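Side-chain contacts in putative PAS/PAC sensor protein (Nakamurella multipartita DSM 44233, PDB 6HMJ), which senses blue light through a flavin mononucleotide-binding light-oxygen-voltage domain and mediates RNA binding and translational regulation: residues P206-K211 with R356-E361; P266-L271 with G345-V350; S302-G307 with T341-Y346; I314-Q319 with F324-H329. All blocks are in the same frame, centred on the assembly; numbering follows the deposited sequence.

Contact 1. Residues P206-K211 with R356-E361; sequences PAPSTK and RDQQLE
Gln358 makes the whole contact with residues 206-211, its amide meeting both Pro208 and Ser209. The amide nitrogen NE2 of Gln358 donates to the backbone O of Ser209 at 3.1 Å. The N-H points at the acceptor at 150° and the oxygen lies close to the amide plane, yet the donor stands 46° above the plane of the Ser209 carbonyl. Beyond CG the glutamine runs extended, which carries the amide out from the helix to the loop. Its other branch, OE1, comes to 3.3 Å from CB of Pro208. NE2 of Gln358 also lies 3.6 Å from CB of Ser209. A leucine in place of Gln358 would probably leave the Ser209 carbonyl without this donor, and the loop would lose its one polar tie to residues 356-361.

In the next shell, OG of Ser209 turns back to accept from the backbone N of Lys211 at 3.3 Å, an ST turn that shapes the loop beside the bonded carbonyl. The Pro208 ring also touches Ser197 and Thr201 of helix 192-202. Neighbouring Gln359 bonds to His164, and Arg356 bonds to the carbonyls of Phe150 and Asp151. This is a surface contact in which a glutamine of the long C-terminal helix 351-372 bridges to the loop, bent by its ST turn, between helix 192-202 and strand 213-216.

Contact 2. Residues P266-L271 with G345-V350; sequences PAFERL and GYQLDV. With FMN (flavin mononucleotide), chain E.
NE2 of Gln347, on the amide that meets Phe268, is gripped by two groups. It bonds to the hydroxyl of Thr250 and makes a weak bond to N5 of the flavin, at 3.4 Å and 142°. CG of Gln347 lies 3.3 Å from FMN O4, and the bend about the CB-CG bond (chi2 84°) turns the amide so that NE2 faces N5. This is the place of the light-oxygen-voltage glutamine, a residue that in other such domains responds to protonation of N5, and a like role is probable here.

Phe268 meets the amide from the helix side. OE1 of Gln347 lies at the ring edge, near the ring plane, 3.6 Å from CD2 of Phe268, and the two planes stand 61° apart. Leu271 divides its two methyls between the neighbours: CD2 rests 3.5 Å from CB of Gln347, whereas CD1 lies 3.8 Å from CB of Asp349. The carboxylate of Asp349 is engaged by Thr351.

Helix 266-272 thus packs on the chain just after strand 340-346, with Ala248 touching Phe268, Leu271 and Gln347. Strand 323-334 runs beside that chain through backbone bonds to Tyr346, Leu348 and Val350, and Val350 occupies the N-cap position of helix 351-372.

Contact 3. Residues S302-G307 with T341-Y346; sequences SAIANG and THYIGY. With FMN (flavin mononucleotide), chain E.
Ile304 and Tyr343 form a buried, mainly apolar contact in the PAS fold, joining helix 294-305 to strand 340-346 of the antiparallel sheet beside the flavin. The evidence lies around the tyrosine ring. Ile304 places CG1 over one face, and its CG2 comes to 4.0 Å from CE1 of Tyr343. At the ring edge, near its plane, sits CA of Gly307. The phenol thus reaches the end of the helix, where its OH hydrogen-bonds to the backbone O of Asp308. Gly307 leaves the helix through a Schellman motif: its phi is 68° and its N bonds to O of Ile304 at 2.9 Å. A phenylalanine at Tyr343 could keep the ring packing but would probably leave the Asp308 carbonyl without its hydroxyl partner, freeing the turn after the helix to shift.

On the strand, Thr341 and His342 both face Val333 in a classic beta bulge just before Tyr343. Both touching side chains also line the flavin pocket. The extended Ile304 chain (chi2 169°) brings CD1 to 3.7 Å from FMN O3' on the ribityl chain. From the sheet side, CB of Tyr343 lies 3.7 Å from the ring methyl C8M of FMN.

Contact 4. Residues I314-Q319 with F324-H329; sequences IRNFRQ and FWNEFH. With FMN (flavin mononucleotide), chain E.
OD1 of Asn316 takes two hydrogen bonds at once, from ND2 of Asn326 at 2.7 Å and from N3 of the flavin at 3.1 Å. In this antiparallel beta hairpin of the PAS sheet the two asparagines thereby read the polar edge of the flavin. ND2 of Asn316 completes the pairing by donating to FMN O2 at 3.3 Å and also bonds to the backbone O of Arg315, which helps fix the rotation of the amide. The two amide planes stand 82° apart, and ND2 of Asn326 also lies close to FMN O4. Leu348 N bonds weakly to OD1 of Asn326, consistent with an orientation that presents NH2 toward Asn316.

Backbone bonds set the register: Ile314 with Asn326 and Asn316 with Phe324 are hydrogen-bonded pairs, and Arg315 with Trp325 is the non-hydrogen-bonded pair between them. On the Arg315 and Trp325 face, the arginine chain turns about its CB-CG bond (chi2 74°) and crosses the indole. Its CD lies 4.2 Å from the centroid of the Trp325 five-membered ring, over the face, and its CZ makes an off-centre cation-pi contact with that ring at 4.5 Å. The guanidinium is turned 54° against the indole.

On the flavin face, CB of Asn316 sits over the Phe324 ring, 3.9 Å from its centroid, in a CH-pi contact. Phe328 turns one ring face to the isoalloxazine around C4 and C4A. Against the edge of that same ring, CG2 of Ile314 packs 3.6 Å from CE2 of Phe328.

How the contacts relate
Contacts 2, 3 and 4 surround one flavin in the PAS domain. Strands 323-334 and 340-346 are sheet neighbours, joined directly where Tyr346 N bonds to His329 O at 3.2 Å. Centres of contacts 2 and 4 lie 9 Å apart, whereas contact 3 is 17 Å from each; contacts 2 and 3 share Gly345 and Tyr346. Along the chain, contact 4 is nested inside the loops closed by contacts 2 and 3, and contact 1 encloses all three. Its centre is 15 Å from that of contact 4, and Trp325 touches both Ser209 and Gln358. Through strand 323-334 the flavin hairpin thus abuts helix 351-372, a plausible path for light-induced change.

Contact 1. Residues P206-K211 with R356-E361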
# COMPACT_ATOMS: atom_id res chain seq x y z
N PRO A 206 9.20 11.47 14.73
CA PRO A 206 9.05 12.77 15.39
C PRO A 206 7.99 13.62 14.72
O PRO A 206 7.70 13.48 13.52
CB PRO A 206 10.44 13.41 15.27
CG PRO A 206 11.11 12.69 14.15
CD PRO A 206 10.50 11.32 14.07
N ALA A 207 7.40 14.53 15.50
CA ALA A 207 6.33 15.36 14.99
C ALA A 207 6.85 16.32 13.92
O ALA A 207 8.02 16.72 13.96
CB ALA A 207 5.69 16.16 16.13
N PRO A 208 6.02 16.69 12.95
CA PRO A 208 6.46 17.64 11.93
C PRO A 208 6.87 18.97 12.54
O PRO A 208 6.55 19.29 13.69
CB PRO A 208 5.24 17.80 11.02
CG PRO A 208 4.40 16.59 11.28
CD PRO A 208 4.63 16.25 12.72
N SER A 209 7.59 19.76 11.75
CA SER A 209 8.00 21.08 12.19
C SER A 209 6.78 21.99 12.33
O SER A 209 5.71 21.73 11.77
CB SER A 209 9.00 21.68 11.21
OG SER A 209 9.25 23.04 11.51
N THR A 210 6.95 23.06 13.09
CA THR A 210 5.89 24.03 13.36
C THR A 210 6.27 25.44 12.93
O THR A 210 5.42 26.34 12.98
CB THR A 210 5.53 24.00 14.85
OG1 THR A 210 4.87 22.77 15.16
CG2 THR A 210 4.62 25.15 15.24
N LYS A 211 7.49 25.66 12.46
CA LYS A 211 7.99 27.00 12.19
C LYS A 211 7.63 27.42 10.77
O LYS A 211 7.84 26.66 9.82
CB LYS A 211 9.51 27.04 12.39
CG LYS A 211 9.97 26.41 13.70
CD LYS A 211 9.31 27.03 14.93
CE LYS A 211 9.39 26.08 16.12
NZ LYS A 211 8.95 26.73 17.39
N ARG A 356 3.44 17.98 2.27
CA ARG A 356 4.33 17.45 1.24
C ARG A 356 5.69 18.13 1.28
O ARG A 356 6.73 17.46 1.26
CB ARG A 356 3.69 17.62 -0.14
CG ARG A 356 4.57 17.13 -1.29
CD ARG A 356 3.89 17.33 -2.63
NE ARG A 356 4.65 16.76 -3.74
CZ ARG A 356 5.49 17.44 -4.52
NH1 ARG A 356 5.69 18.73 -4.33
NH2 ARG A 356 6.13 16.81 -5.50
N ASP A 357 5.70 19.46 1.33
CA ASP A 357 6.97 20.19 1.38
C ASP A 357 7.85 19.69 2.51
O ASP A 357 9.08 19.66 2.38
CB ASP A 357 6.71 21.69 1.54
CG ASP A 357 5.96 22.28 0.36
OD1 ASP A 357 6.05 21.73 -0.76
OD2 ASP A 357 5.28 23.31 0.55
N GLN A 358 7.26 19.29 3.64
CA GLN A 358 8.05 18.86 4.79
C GLN A 358 8.70 17.51 4.53
O GLN A 358 9.87 17.30 4.89
CB GLN A 358 7.18 18.83 6.05
CG GLN A 358 6.94 20.21 6.65
CD GLN A 358 6.12 20.17 7.92
OE1 GLN A 358 5.27 19.30 8.10
NE2 GLN A 358 6.39 21.10 8.82
N GLN A 359 7.97 16.57 3.92
CA GLN A 359 8.59 15.31 3.52
C GLN A 359 9.71 15.56 2.53
O GLN A 359 10.81 15.02 2.66
CB GLN A 359 7.55 14.36 2.93
CG GLN A 359 6.38 14.04 3.86
CD GLN A 359 6.80 13.19 5.05
OE1 GLN A 359 7.78 12.45 4.99
NE2 GLN A 359 6.04 13.29 6.14
N LEU A 360 9.45 16.40 1.52
CA LEU A 360 10.50 16.77 0.57
C LEU A 360 11.67 17.42 1.29
O LEU A 360 12.83 17.24 0.88
CB LEU A 360 9.93 17.71 -0.50
CG LEU A 360 8.95 17.11 -1.50
CD1 LEU A 360 8.45 18.17 -2.47
CD2 LEU A 360 9.58 15.96 -2.27
N GLU A 361 11.40 18.19 2.34
CA GLU A 361 12.46 18.83 3.10
C GLU A 361 13.34 17.81 3.80
O GLU A 361 14.56 18.00 3.92
CB GLU A 361 11.85 19.80 4.12
CG GLU A 361 12.80 20.81 4.75
CD GLU A 361 13.79 21.42 3.78
OE1 GLU A 361 13.43 21.60 2.59
OE2 GLU A 361 14.93 21.71 4.20

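Contact 2. Residues P266-L271 with G345-V350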
# COMPACT_ATOMS: atom_id res chain seq x y z
N PRO A 266 -17.73 35.23 4.59
CA PRO A 266 -18.10 33.88 5.06
C PRO A 266 -17.03 32.82 4.81
O PRO A 266 -16.93 31.88 5.60
CB PRO A 266 -19.38 33.58 4.27
CG PRO A 266 -19.94 34.92 3.92
CD PRO A 266 -18.74 35.80 3.69
N ALA A 267 -16.24 32.95 3.74
CA ALA A 267 -15.16 31.99 3.52
C ALA A 267 -14.20 31.98 4.69
O ALA A 267 -13.66 30.93 5.07
CB ALA A 267 -14.43 32.32 2.22
N PHE A 268 -13.97 33.15 5.29
CA PHE A 268 -13.18 33.21 6.52
C PHE A 268 -13.90 32.50 7.66
O PHE A 268 -13.27 31.80 8.46
CB PHE A 268 -12.90 34.67 6.88
CG PHE A 268 -12.10 34.84 8.14
CD1 PHE A 268 -12.73 34.99 9.36
CD2 PHE A 268 -10.71 34.85 8.10
CE1 PHE A 268 -12.01 35.16 10.52
CE2 PHE A 268 -9.98 35.01 9.26
CZ PHE A 268 -10.63 35.16 10.47
N GLU A 269 -15.23 32.65 7.73
CA GLU A 269 -15.99 31.98 8.78
C GLU A 269 -15.89 30.47 8.66
O GLU A 269 -15.70 29.77 9.66
CB GLU A 269 -17.44 32.44 8.74
CG GLU A 269 -17.63 33.95 8.89
CD GLU A 269 -19.08 34.37 8.97
OE1 GLU A 269 -19.95 33.50 9.22
OE2 GLU A 269 -19.36 35.58 8.81
N ARG A 270 -16.01 29.94 7.43
CA ARG A 270 -15.85 28.50 7.24
C ARG A 270 -14.43 28.05 7.58
O ARG A 270 -14.24 27.01 8.21
CB ARG A 270 -16.20 28.11 5.80
CG ARG A 270 -17.69 28.14 5.50
CD ARG A 270 -17.99 27.70 4.06
NE ARG A 270 -18.57 28.78 3.26
CZ ARG A 270 -17.92 29.46 2.32
NH1 ARG A 270 -16.65 29.20 2.03
NH2 ARG A 270 -18.55 30.42 1.65
N LEU A 271 -13.43 28.83 7.16
CA LEU A 271 -12.04 28.42 7.36
C LEU A 271 -11.70 28.33 8.84
O LEU A 271 -11.07 27.36 9.28
CB LEU A 271 -11.11 29.41 6.66
CG LEU A 271 -9.61 29.29 6.92
CD1 LEU A 271 -9.07 28.01 6.31
CD2 LEU A 271 -8.87 30.50 6.38
N GLY A 345 -6.22 40.88 4.27
CA GLY A 345 -5.63 39.57 4.51
C GLY A 345 -6.40 38.49 3.77
O GLY A 345 -7.63 38.49 3.78
N TYR A 346 -5.67 37.58 3.14
CA TYR A 346 -6.25 36.48 2.36
C TYR A 346 -5.72 35.17 2.94
O TYR A 346 -4.64 34.71 2.55
CB TYR A 346 -5.91 36.61 0.87
CG TYR A 346 -6.09 38.00 0.32
CD1 TYR A 346 -5.11 38.96 0.48
CD2 TYR A 346 -7.25 38.35 -0.37
CE1 TYR A 346 -5.26 40.24 -0.02
CE2 TYR A 346 -7.41 39.62 -0.88
CZ TYR A 346 -6.42 40.56 -0.70
OH TYR A 346 -6.58 41.84 -1.20
N GLN A 347 -6.47 34.57 3.85
CA GLN A 347 -6.03 33.35 4.50
C GLN A 347 -6.30 32.14 3.61
O GLN A 347 -7.34 32.05 2.96
CB GLN A 347 -6.74 33.17 5.85
CG GLN A 347 -6.42 34.25 6.87
CD GLN A 347 -7.28 35.50 6.71
OE1 GLN A 347 -8.09 35.61 5.79
NE2 GLN A 347 -7.12 36.44 7.63
N LEU A 348 -5.33 31.22 3.58
CA LEU A 348 -5.42 30.01 2.77
C LEU A 348 -4.95 28.82 3.59
O LEU A 348 -3.88 28.87 4.20
CB LEU A 348 -4.57 30.12 1.50
CG LEU A 348 -5.02 31.14 0.45
CD1 LEU A 348 -3.93 31.33 -0.59
CD2 LEU A 348 -6.32 30.70 -0.21
N ASP A 349 -5.76 27.76 3.61
CA ASP A 349 -5.36 26.51 4.24
C ASP A 349 -4.46 25.76 3.27
O ASP A 349 -4.93 25.20 2.27
CB ASP A 349 -6.59 25.68 4.61
CG ASP A 349 -6.23 24.40 5.34
OD1 ASP A 349 -5.03 24.14 5.53
OD2 ASP A 349 -7.16 23.66 5.73
N VAL A 350 -3.16 25.74 3.56
CA VAL A 350 -2.18 25.11 2.68
C VAL A 350 -1.55 23.92 3.40
O VAL A 350 -0.38 23.59 3.18
CB VAL A 350 -1.10 26.12 2.24
CG1 VAL A 350 -1.74 27.23 1.43
CG2 VAL A 350 -0.36 26.68 3.43
N1 FMN E . -2.07 36.41 12.05
C2 FMN E . -2.35 35.09 12.08
O2 FMN E . -1.69 34.35 12.85
N3 FMN E . -3.31 34.53 11.32
C4 FMN E . -4.06 35.24 10.47
O4 FMN E . -4.94 34.69 9.78
C4A FMN E . -3.82 36.70 10.38
N5 FMN E . -4.53 37.48 9.55
C5A FMN E . -4.29 38.81 9.49
C6 FMN E . -5.04 39.59 8.62
C7 FMN E . -4.82 40.96 8.53
C7M FMN E . -5.65 41.79 7.58
C8 FMN E . -3.77 41.59 9.37
C8M FMN E . -3.49 43.07 9.30
C9 FMN E . -3.01 40.81 10.23
C9A FMN E . -3.23 39.44 10.33
N10 FMN E . -2.47 38.62 11.20
C10 FMN E . -2.75 37.24 11.24
C1' FMN E . -1.39 39.12 12.07
C2' FMN E . -1.91 39.41 13.46
O2' FMN E . -3.25 39.93 13.41
C3' FMN E . -1.00 40.43 14.12
O3' FMN E . -0.98 41.62 13.32
C4' FMN E . 0.43 39.93 14.28
O4' FMN E . 0.45 38.72 15.04
C5' FMN E . 1.20 41.06 14.96
O5' FMN E . 1.96 40.59 16.07
P FMN E . 1.40 40.85 17.55
O1P FMN E . 2.46 40.20 18.40
O2P FMN E . 1.33 42.35 17.66
O3P FMN E . 0.04 40.20 17.58

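Contact 3. Residues S302-G307 with T341-Y346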
# COMPACT_ATOMS: atom_id res chain seq x y z
N SER A 302 6.56 44.12 11.97
CA SER A 302 7.46 45.02 11.26
C SER A 302 6.97 45.27 9.84
O SER A 302 6.97 46.42 9.37
CB SER A 302 8.88 44.43 11.24
OG SER A 302 9.84 45.44 10.99
N ALA A 303 6.55 44.22 9.13
CA ALA A 303 6.03 44.39 7.78
C ALA A 303 4.84 45.34 7.77
O ALA A 303 4.78 46.26 6.95
CB ALA A 303 5.63 43.03 7.20
N ILE A 304 3.90 45.14 8.69
CA ILE A 304 2.72 45.99 8.75
C ILE A 304 3.13 47.43 9.05
O ILE A 304 2.69 48.37 8.38
CB ILE A 304 1.73 45.46 9.80
CG1 ILE A 304 1.09 44.16 9.29
CG2 ILE A 304 0.66 46.51 10.12
CD1 ILE A 304 0.30 43.41 10.34
N ALA A 305 3.97 47.62 10.07
CA ALA A 305 4.37 48.96 10.47
C ALA A 305 5.02 49.72 9.32
O ALA A 305 4.96 50.95 9.28
CB ALA A 305 5.32 48.89 11.66
N ASN A 306 5.65 49.01 8.39
CA ASN A 306 6.33 49.64 7.27
C ASN A 306 5.46 49.76 6.02
O ASN A 306 5.93 50.27 5.00
CB ASN A 306 7.61 48.86 6.93
CG ASN A 306 8.68 49.03 7.98
OD1 ASN A 306 9.41 50.03 7.99
ND2 ASN A 306 8.80 48.05 8.87
N GLY A 307 4.21 49.30 6.07
CA GLY A 307 3.36 49.34 4.90
C GLY A 307 3.80 48.41 3.80
O GLY A 307 3.51 48.67 2.63
N THR A 341 -4.16 53.11 5.58
CA THR A 341 -5.26 53.14 6.53
C THR A 341 -5.80 51.75 6.87
O THR A 341 -6.24 51.54 8.00
CB THR A 341 -6.39 54.03 5.99
OG1 THR A 341 -7.07 53.38 4.91
CG2 THR A 341 -5.85 55.35 5.50
N HIS A 342 -5.75 50.80 5.93
CA HIS A 342 -6.19 49.43 6.19
C HIS A 342 -5.17 48.44 5.64
O HIS A 342 -4.21 48.80 4.94
CB HIS A 342 -7.56 49.13 5.56
CG HIS A 342 -8.69 49.93 6.14
ND1 HIS A 342 -8.86 51.27 5.88
CD2 HIS A 342 -9.70 49.57 6.96
CE1 HIS A 342 -9.94 51.70 6.51
NE2 HIS A 342 -10.47 50.69 7.18
N TYR A 343 -5.38 47.17 5.99
CA TYR A 343 -4.66 46.04 5.44
C TYR A 343 -5.67 44.96 5.08
O TYR A 343 -6.64 44.75 5.81
CB TYR A 343 -3.63 45.46 6.43
CG TYR A 343 -2.18 45.80 6.13
CD1 TYR A 343 -1.61 46.96 6.62
CD2 TYR A 343 -1.39 44.95 5.38
CE1 TYR A 343 -0.29 47.27 6.36
CE2 TYR A 343 -0.07 45.24 5.11
CZ TYR A 343 0.47 46.41 5.60
OH TYR A 343 1.79 46.72 5.34
N ILE A 344 -5.46 44.29 3.95
CA ILE A 344 -6.30 43.18 3.53
C ILE A 344 -5.52 41.89 3.77
O ILE A 344 -4.32 41.82 3.51
CB ILE A 344 -6.73 43.30 2.06
CG1 ILE A 344 -7.31 44.68 1.78
CG2 ILE A 344 -7.76 42.22 1.73
CD1 ILE A 344 -7.62 44.93 0.33
N GLY A 345 -6.22 40.88 4.27
CA GLY A 345 -5.63 39.57 4.51
C GLY A 345 -6.40 38.49 3.77
O GLY A 345 -7.63 38.49 3.78
N TYR A 346 -5.67 37.58 3.14
CA TYR A 346 -6.25 36.48 2.36
C TYR A 346 -5.72 35.17 2.94
O TYR A 346 -4.64 34.71 2.55
CB TYR A 346 -5.91 36.61 0.87
CG TYR A 346 -6.09 38.00 0.32
CD1 TYR A 346 -5.11 38.96 0.48
CD2 TYR A 346 -7.25 38.35 -0.37
CE1 TYR A 346 -5.26 40.24 -0.02
CE2 TYR A 346 -7.41 39.62 -0.88
CZ TYR A 346 -6.42 40.56 -0.70
OH TYR A 346 -6.58 41.84 -1.20
N1 FMN E . -2.07 36.41 12.05
C2 FMN E . -2.35 35.09 12.08
O2 FMN E . -1.69 34.35 12.85
N3 FMN E . -3.31 34.53 11.32
C4 FMN E . -4.06 35.24 10.47
O4 FMN E . -4.94 34.69 9.78
C4A FMN E . -3.82 36.70 10.38
N5 FMN E . -4.53 37.48 9.55
C5A FMN E . -4.29 38.81 9.49
C6 FMN E . -5.04 39.59 8.62
C7 FMN E . -4.82 40.96 8.53
C7M FMN E . -5.65 41.79 7.58
C8 FMN E . -3.77 41.59 9.37
C8M FMN E . -3.49 43.07 9.30
C9 FMN E . -3.01 40.81 10.23
C9A FMN E . -3.23 39.44 10.33
N10 FMN E . -2.47 38.62 11.20
C10 FMN E . -2.75 37.24 11.24
C1' FMN E . -1.39 39.12 12.07
C2' FMN E . -1.91 39.41 13.46
O2' FMN E . -3.25 39.93 13.41
C3' FMN E . -1.00 40.43 14.12
O3' FMN E . -0.98 41.62 13.32
C4' FMN E . 0.43 39.93 14.28
O4' FMN E . 0.45 38.72 15.04
C5' FMN E . 1.20 41.06 14.96
O5' FMN E . 1.96 40.59 16.07
P FMN E . 1.40 40.85 17.55
O1P FMN E . 2.46 40.20 18.40
O2P FMN E . 1.33 42.35 17.66
O3P FMN E . 0.04 40.20 17.58

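Contact 4. Residues I314-Q319 with F324-H329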
# COMPACT_ATOMS: atom_id res chain seq x y z
N ILE A 314 2.06 30.42 8.73
CA ILE A 314 2.00 30.36 10.19
C ILE A 314 1.03 29.27 10.60
O ILE A 314 0.08 28.95 9.87
CB ILE A 314 1.60 31.73 10.79
CG1 ILE A 314 1.79 31.74 12.30
CG2 ILE A 314 0.15 32.08 10.42
CD1 ILE A 314 1.67 33.11 12.93
N ARG A 315 1.27 28.70 11.77
CA ARG A 315 0.41 27.66 12.31
C ARG A 315 -0.76 28.31 13.03
O ARG A 315 -0.57 29.19 13.88
CB ARG A 315 1.22 26.77 13.26
CG ARG A 315 0.53 25.49 13.72
CD ARG A 315 0.47 24.45 12.60
NE ARG A 315 0.02 23.15 13.08
CZ ARG A 315 -0.37 22.15 12.28
NH1 ARG A 315 -0.36 22.31 10.97
NH2 ARG A 315 -0.76 21.00 12.81
N ASN A 316 -1.98 27.89 12.69
CA ASN A 316 -3.20 28.51 13.20
C ASN A 316 -4.15 27.44 13.72
O ASN A 316 -3.93 26.24 13.55
CB ASN A 316 -3.92 29.33 12.12
CG ASN A 316 -3.35 30.73 11.93
OD1 ASN A 316 -3.80 31.45 11.05
ND2 ASN A 316 -2.37 31.13 12.75
N PHE A 317 -5.24 27.91 14.33
CA PHE A 317 -6.20 27.03 14.99
C PHE A 317 -7.59 27.61 14.84
O PHE A 317 -7.79 28.81 15.08
CB PHE A 317 -5.84 26.86 16.47
CG PHE A 317 -4.39 26.53 16.70
CD1 PHE A 317 -3.45 27.54 16.85
CD2 PHE A 317 -3.97 25.21 16.75
CE1 PHE A 317 -2.12 27.23 17.05
CE2 PHE A 317 -2.64 24.91 16.95
CZ PHE A 317 -1.72 25.92 17.10
N ARG A 318 -8.54 26.77 14.46
CA ARG A 318 -9.93 27.18 14.34
C ARG A 318 -10.53 27.39 15.74
O ARG A 318 -9.89 27.11 16.76
CB ARG A 318 -10.73 26.14 13.56
CG ARG A 318 -10.11 25.76 12.22
CD ARG A 318 -10.95 24.75 11.46
NE ARG A 318 -11.15 23.51 12.21
CZ ARG A 318 -11.75 22.43 11.72
NH1 ARG A 318 -12.22 22.42 10.48
NH2 ARG A 318 -11.89 21.35 12.48
N GLN A 319 -11.77 27.88 15.77
CA GLN A 319 -12.43 28.10 17.05
C GLN A 319 -12.61 26.80 17.83
O GLN A 319 -12.76 26.84 19.05
CB GLN A 319 -13.78 28.78 16.85
CG GLN A 319 -14.50 29.09 18.15
CD GLN A 319 -15.51 30.23 18.03
OE1 GLN A 319 -15.82 30.91 19.01
NE2 GLN A 319 -16.05 30.43 16.83
N PHE A 324 -4.15 24.09 11.48
CA PHE A 324 -3.98 24.10 10.04
C PHE A 324 -2.87 25.09 9.70
O PHE A 324 -2.62 26.04 10.45
CB PHE A 324 -5.28 24.46 9.31
CG PHE A 324 -5.74 25.88 9.54
CD1 PHE A 324 -6.42 26.23 10.70
CD2 PHE A 324 -5.49 26.87 8.60
CE1 PHE A 324 -6.84 27.53 10.91
CE2 PHE A 324 -5.91 28.17 8.81
CZ PHE A 324 -6.59 28.50 9.97
N TRP A 325 -2.20 24.85 8.58
CA TRP A 325 -1.20 25.79 8.09
C TRP A 325 -1.89 26.90 7.30
O TRP A 325 -2.68 26.63 6.39
CB TRP A 325 -0.17 25.09 7.22
CG TRP A 325 0.87 24.34 7.99
CD1 TRP A 325 0.92 22.99 8.20
CD2 TRP A 325 2.00 24.90 8.67
NE1 TRP A 325 2.02 22.68 8.97
CE2 TRP A 325 2.70 23.83 9.27
CE3 TRP A 325 2.49 26.20 8.82
CZ2 TRP A 325 3.86 24.02 10.01
CZ3 TRP A 325 3.64 26.38 9.56
CH2 TRP A 325 4.31 25.30 10.14
N ASN A 326 -1.58 28.14 7.66
CA ASN A 326 -2.23 29.32 7.08
C ASN A 326 -1.17 30.12 6.34
O ASN A 326 -0.29 30.73 6.97
CB ASN A 326 -2.89 30.15 8.18
CG ASN A 326 -3.65 31.36 7.65
OD1 ASN A 326 -3.52 31.73 6.48
ND2 ASN A 326 -4.43 31.99 8.52
N GLU A 327 -1.25 30.13 5.02
CA GLU A 327 -0.49 31.07 4.20
C GLU A 327 -1.43 32.22 3.86
O GLU A 327 -2.32 32.08 3.01
CB GLU A 327 0.06 30.41 2.93
CG GLU A 327 0.99 31.34 2.16
CD GLU A 327 1.43 30.77 0.84
OE1 GLU A 327 2.41 30.00 0.82
OE2 GLU A 327 0.80 31.09 -0.19
N PHE A 328 -1.26 33.35 4.54
CA PHE A 328 -2.09 34.52 4.30
C PHE A 328 -1.22 35.66 3.81
O PHE A 328 -0.16 35.94 4.37
CB PHE A 328 -2.87 34.92 5.57
CG PHE A 328 -2.02 35.47 6.68
CD1 PHE A 328 -1.66 36.81 6.70
CD2 PHE A 328 -1.62 34.66 7.72
CE1 PHE A 328 -0.88 37.31 7.73
CE2 PHE A 328 -0.85 35.16 8.76
CZ PHE A 328 -0.48 36.49 8.76
N HIS A 329 -1.69 36.32 2.75
CA HIS A 329 -1.00 37.47 2.18
C HIS A 329 -1.55 38.75 2.78
O HIS A 329 -2.76 38.87 3.03
CB HIS A 329 -1.17 37.47 0.66
CG HIS A 329 -0.66 38.70 -0.02
ND1 HIS A 329 -1.48 39.56 -0.71
CD2 HIS A 329 0.59 39.21 -0.13
CE1 HIS A 329 -0.76 40.55 -1.21
NE2 HIS A 329 0.50 40.36 -0.87
N1 FMN E . -2.07 36.41 12.05
C2 FMN E . -2.35 35.09 12.08
O2 FMN E . -1.69 34.35 12.85
N3 FMN E . -3.31 34.53 11.32
C4 FMN E . -4.06 35.24 10.47
O4 FMN E . -4.94 34.69 9.78
C4A FMN E . -3.82 36.70 10.38
N5 FMN E . -4.53 37.48 9.55
C5A FMN E . -4.29 38.81 9.49
C6 FMN E . -5.04 39.59 8.62
C7 FMN E . -4.82 40.96 8.53
C7M FMN E . -5.65 41.79 7.58
C8 FMN E . -3.77 41.59 9.37
C8M FMN E . -3.49 43.07 9.30
C9 FMN E . -3.01 40.81 10.23
C9A FMN E . -3.23 39.44 10.33
N10 FMN E . -2.47 38.62 11.20
C10 FMN E . -2.75 37.24 11.24
C1' FMN E . -1.39 39.12 12.07
C2' FMN E . -1.91 39.41 13.46
O2' FMN E . -3.25 39.93 13.41
C3' FMN E . -1.00 40.43 14.12
O3' FMN E . -0.98 41.62 13.32
C4' FMN E . 0.43 39.93 14.28
O4' FMN E . 0.45 38.72 15.04
C5' FMN E . 1.20 41.06 14.96
O5' FMN E . 1.96 40.59 16.07
P FMN E . 1.40 40.85 17.55
O1P FMN E . 2.46 40.20 18.40
O2P FMN E . 1.33 42.35 17.66
O3P FMN E . 0.04 40.20 17.58